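Local coordinates for branched-chain amino acid aminotransferase (Thermoproteus uzoniensis, PDB 5CE8), which catalyses PLP-dependent transfer of the amino group between branched-chain L-amino acids and 2-oxoglutarate, and also accepts R-amines, at the interface of chains A and B. Sequence-based numbering; all coordinates share one arbitrary frame. Chains: chain A/B, Branched-chain amino acid aminotransferase.

The interface of chains A and B. Residues chain A 206-207, 251; chain B 69, 221.
A:Arg207 and A:Arg206 reach together for the carboxylate of B:Glu221, a compact example of how one acid can draw two neighbouring arginines across a subunit boundary. The enzyme is a class-IV (fold-type IV) PLP aminotransferase, and this patch joins two of the six copies in the deposited assembly; the crystal alone does not show whether the same contact forms in solution. A:Arg207, just past strand 201-206, gives up 60 Å² of surface here. Its chain runs extended from CG to NE, and its guanidinium is nearly parallel to the carboxylate (planes 8° apart) but stepped from it, the acid lying beyond the NH1/NH2 side, neither stacked nor coplanar. NH1 forms a salt bridge with OE2 of B:Glu221 at 3.1 Å, whereas the hydrogen bond from NH2 to OE1 is weak. A:Arg206, at the end of the strand, comes in with the carboxylate carbon at the edge of its guanidinium. Its NH2 donates to OE2 of B:Glu221 at 3.0 Å. This fairly straight hydrogen bond (161° at the hydrogen) meets the syn side of the oxygen, tilted out of the carboxylate plane. The same nitrogen pairs in a salt bridge with OE1, without an N-H aimed at it, so both carboxylate oxygens are engaged. B:Glu221 presents its acid group on a stretched chain, CG anti to the backbone N, heading opposite to the arginines. The two guanidinium groups of chain A overlap near their rims, NH2 of A:Arg206 standing 3.3 Å above the plane of A:Arg207; the shared carboxylate probably offsets their like charge. B:Arg69, on helix 60-74, buries 45 Å². Its bend at chi3 (-58°) offers a guanidinium face to A:Arg207. NH2 of A:Arg207 sits over that face, offset toward the rim and 3.4 Å from CZ of B:Arg69, with the planes steeply inclined. Farther down the side chain of B:Arg69, the methyl CB of A:Ala251 lies beside its aliphatic part, 4.4 Å from CD, a distance that allows only a slight contact.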
loop_
_atom_site.group_PDB
_atom_site.type_symbol
_atom_site.label_atom_id
_atom_site.label_comp_id
_atom_site.label_asym_id
_atom_site.label_seq_id
_atom_site.Cartn_x
_atom_site.Cartn_y
_atom_site.Cartn_z
ATOM N N ARG A 206 15.461 12.393 20.801
ATOM C CA ARG A 206 16.446 12.193 19.761
ATOM C C ARG A 206 17.106 13.524 19.706
ATOM O O ARG A 206 16.516 14.497 19.229
ATOM C CB ARG A 206 15.773 11.839 18.472
ATOM C CG ARG A 206 16.675 11.755 17.262
ATOM C CD ARG A 206 15.872 11.302 16.056
ATOM N NE ARG A 206 16.789 11.119 14.932
ATOM C CZ ARG A 206 17.306 12.126 14.250
ATOM N NH1 ARG A 206 16.968 13.374 14.550
ATOM N NH2 ARG A 206 18.146 11.892 13.250
ATOM N N ARG A 207 18.361 13.552 20.192
ATOM C CA ARG A 207 19.196 14.781 20.088
ATOM C C ARG A 207 18.481 16.009 20.683
ATOM O O ARG A 207 18.383 17.101 20.068
ATOM C CB ARG A 207 19.510 15.089 18.621
ATOM C CG ARG A 207 20.027 13.931 17.859
ATOM C CD ARG A 207 20.702 14.292 16.533
ATOM N NE ARG A 207 20.945 12.957 15.952
ATOM C CZ ARG A 207 21.176 12.661 14.681
ATOM N NH1 ARG A 207 21.256 13.623 13.788
ATOM N NH2 ARG A 207 21.319 11.377 14.309
ATOM N N ALA A 251 17.869 3.840 17.542
ATOM C CA ALA A 251 18.879 4.886 17.732
ATOM C C ALA A 251 18.524 5.976 18.703
ATOM O O ALA A 251 19.281 6.906 18.902
ATOM C CB ALA A 251 19.175 5.528 16.372
ATOM N N ARG B 69 25.964 4.127 14.779
ATOM C CA ARG B 69 24.491 4.088 14.771
ATOM C C ARG B 69 23.973 3.099 13.736
ATOM O O ARG B 69 23.076 2.336 14.026
ATOM C CB ARG B 69 23.843 5.476 14.494
ATOM C CG ARG B 69 23.969 6.437 15.652
ATOM C CD ARG B 69 22.943 7.585 15.662
ATOM N NE ARG B 69 23.090 8.304 14.426
ATOM C CZ ARG B 69 23.993 9.251 14.199
ATOM N NH1 ARG B 69 24.864 9.630 15.136
ATOM N NH2 ARG B 69 24.057 9.777 12.988
ATOM N N GLU B 221 19.982 10.002 6.385
ATOM C CA GLU B 221 20.286 11.299 6.969
ATOM C C GLU B 221 21.764 11.749 6.693
ATOM O O GLU B 221 22.697 11.519 7.452
ATOM C CB GLU B 221 19.925 11.301 8.454
ATOM C CG GLU B 221 20.197 12.618 9.185
ATOM C CD GLU B 221 19.763 12.645 10.661
ATOM O OE1 GLU B 221 19.775 11.625 11.322
ATOM O OE2 GLU B 221 19.467 13.746 11.231
#